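Local coordinates for protelomerase (Agrobacterium tumefaciens, PDB 4F43), which generates and protects the hairpin ends of the linear chromosome, probably by breaking and rejoining DNA at replicated telomere junctions, at residues Arg105-Met108 / Glu109-Asn113. The protein carries 1 engineered substitution. Sequence-based numbering, arbitrary orientation.
Sequences RVKM and EKIAN. With nucleotides of chain B.
The amides of E109, K110, I111 and A112 each bond the carbonyl oxygen four residues back, on R105, V106, K107 and M108, an unbroken alpha-helical repeat within helix 97-115, which runs between the N-terminal helices and the larger C-terminal part of the chain. This spacing, with one i to i+3 contact besides, sets side chains of different character against each other. R105 and E109 run side by side on the surface and form a salt bridge, NH1 of R105 lying 3.2 Å from OE1 of E109. The bond is fairly straight at the hydrogen (160°), and the oxygen sits almost in the guanidinium plane; the two flat groups being turned 71° apart, the arginine nitrogen meets that oxygen from above the carboxylate plane. V106 CG2 supports one guanidinium face, 3.5 Å from its plane, while NH2 of R105 pairs with E102 one turn earlier, so the arginine links two acids along the helix.

One residue on, V106 and K110 cross, CG1 of the valine touching CE of the lysine at 3.6 Å. With CG anti to the carbonyl carbon (chi1 -73°) and the chain extended beyond it, K110 carries its amine to the DNA backbone, where NZ of K110 bonds OP2 of DT12 of chain B at a modelled 2.4 Å, very short and doubtful as an exact value. I111 lies alongside K107 and M108, its CD1 4.1 Å from CG of K107 and 4.0 Å from SD of M108, and also touches the loop residues L302 and S303. The amine of K107 continues to a thymine O4 in the bound hairpin DNA. The helix thus carries a surface ion pair apart from its two DNA-contacting lysines, K110 probably offsetting phosphate charge while K107 contacts a base.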
loop_
_atom_site.group_PDB
_atom_site.type_symbol
_atom_site.label_atom_id
_atom_site.label_comp_id
_atom_site.label_asym_id
_atom_site.label_seq_id
_atom_site.Cartn_x
_atom_site.Cartn_y
_atom_site.Cartn_z
ATOM N N ARG A 105 8.719 -17.880 3.377
ATOM C CA ARG A 105 9.783 -18.481 2.579
ATOM C C ARG A 105 9.740 -18.007 1.132
ATOM O O ARG A 105 10.741 -17.527 0.597
ATOM C CB ARG A 105 9.680 -20.007 2.619
ATOM C CG ARG A 105 10.591 -20.708 1.623
ATOM C CD ARG A 105 9.815 -21.690 0.757
ATOM N NE ARG A 105 9.918 -21.368 -0.664
ATOM C CZ ARG A 105 9.318 -22.054 -1.632
ATOM N NH1 ARG A 105 9.467 -21.689 -2.897
ATOM N NH2 ARG A 105 8.567 -23.106 -1.333
ATOM N N VAL A 106 8.574 -18.143 0.506
ATOM C CA VAL A 106 8.396 -17.727 -0.880
ATOM C C VAL A 106 8.670 -16.232 -1.053
ATOM O O VAL A 106 9.306 -15.821 -2.027
ATOM C CB VAL A 106 6.985 -18.077 -1.403
ATOM C CG1 VAL A 106 6.746 -17.452 -2.761
ATOM C CG2 VAL A 106 6.804 -19.586 -1.477
ATOM N N LYS A 107 8.205 -15.431 -0.096
ATOM C CA LYS A 107 8.417 -13.985 -0.128
ATOM C C LYS A 107 9.901 -13.627 -0.142
ATOM O O LYS A 107 10.398 -12.994 -1.089
ATOM C CB LYS A 107 7.737 -13.316 1.068
ATOM C CG LYS A 107 8.012 -11.827 1.175
ATOM C CD LYS A 107 7.460 -11.248 2.464
ATOM C CE LYS A 107 8.207 -11.783 3.674
ATOM N NZ LYS A 107 7.690 -11.199 4.943
ATOM N N MET A 108 10.610 -14.030 0.910
ATOM C CA MET A 108 12.036 -13.737 1.038
ATOM C C MET A 108 12.834 -14.336 -0.117
ATOM O O MET A 108 13.886 -13.819 -0.500
ATOM C CB MET A 108 12.568 -14.261 2.373
ATOM C CG MET A 108 11.834 -13.717 3.591
ATOM S SD MET A 108 11.977 -11.928 3.753
ATOM C CE MET A 108 13.750 -11.746 3.941
ATOM N N GLU A 109 12.330 -15.439 -0.663
ATOM C CA GLU A 109 12.954 -16.061 -1.824
ATOM C C GLU A 109 12.841 -15.127 -3.022
ATOM O O GLU A 109 13.816 -14.905 -3.741
ATOM C CB GLU A 109 12.288 -17.396 -2.151
ATOM C CG GLU A 109 12.774 -18.029 -3.443
ATOM C CD GLU A 109 11.973 -19.257 -3.826
ATOM O OE1 GLU A 109 10.810 -19.100 -4.255
ATOM O OE2 GLU A 109 12.505 -20.380 -3.692
ATOM N N LYS A 110 11.644 -14.584 -3.227
ATOM C CA LYS A 110 11.399 -13.637 -4.311
ATOM C C LYS A 110 12.298 -12.417 -4.182
ATOM O O LYS A 110 12.924 -11.987 -5.156
ATOM C CB LYS A 110 9.935 -13.196 -4.321
ATOM C CG LYS A 110 8.969 -14.251 -4.822
ATOM C CD LYS A 110 7.534 -13.800 -4.631
ATOM C CE LYS A 110 6.558 -14.818 -5.184
ATOM N NZ LYS A 110 5.167 -14.532 -4.742
ATOM N N ILE A 111 12.353 -11.864 -2.974
ATOM C CA ILE A 111 13.219 -10.721 -2.706
ATOM C C ILE A 111 14.675 -11.056 -3.035
ATOM O O ILE A 111 15.382 -10.263 -3.663
ATOM C CB ILE A 111 13.108 -10.268 -1.240
ATOM C CG1 ILE A 111 11.676 -9.831 -0.929
ATOM C CG2 ILE A 111 14.092 -9.141 -0.946
ATOM C CD1 ILE A 111 11.395 -9.677 0.550
ATOM N N ALA A 112 15.104 -12.247 -2.625
ATOM C CA ALA A 112 16.461 -12.711 -2.892
ATOM C C ALA A 112 16.748 -12.786 -4.388
ATOM O O ALA A 112 17.820 -12.385 -4.842
ATOM C CB ALA A 112 16.695 -14.060 -2.242
ATOM N N ASN A 113 15.787 -13.303 -5.148
ATOM C CA ASN A 113 15.919 -13.370 -6.600
ATOM C C ASN A 113 16.003 -11.984 -7.224
ATOM O O ASN A 113 16.769 -11.761 -8.161
ATOM C CB ASN A 113 14.752 -14.140 -7.219
ATOM C CG ASN A 113 14.742 -15.602 -6.825
ATOM O OD1 ASN A 113 13.736 -16.116 -6.334
ATOM N ND2 ASN A 113 15.863 -16.283 -7.041
ATOM P P DT B 12 4.323 -11.109 -5.846
ATOM O OP1 DT B 12 5.297 -10.944 -6.949
ATOM O OP2 DT B 12 4.457 -12.249 -4.911
ATOM O "O5'" DT B 12 4.296 -9.765 -4.981
ATOM C "C5'" DT B 12 4.017 -8.529 -5.627
ATOM C "C4'" DT B 12 3.781 -7.422 -4.614
ATOM O "O4'" DT B 12 2.682 -7.790 -3.743
ATOM C "C3'" DT B 12 4.955 -7.112 -3.688
ATOM O "O3'" DT B 12 5.005 -5.705 -3.484
ATOM C "C2'" DT B 12 4.578 -7.839 -2.406
ATOM C "C1'" DT B 12 3.086 -7.549 -2.412
ATOM N N1 DT B 12 2.256 -8.369 -1.483
ATOM C C2 DT B 12 1.568 -7.702 -0.503
ATOM O O2 DT B 12 1.610 -6.494 -0.361
ATOM N N3 DT B 12 0.823 -8.504 0.313
ATOM C C4 DT B 12 0.685 -9.874 0.264
ATOM O O4 DT B 12 -0.023 -10.482 1.063
ATOM C C5 DT B 12 1.433 -10.517 -0.789
ATOM C C7 DT B 12 1.372 -12.006 -0.952
ATOM C C6 DT B 12 2.173 -9.744 -1.601
#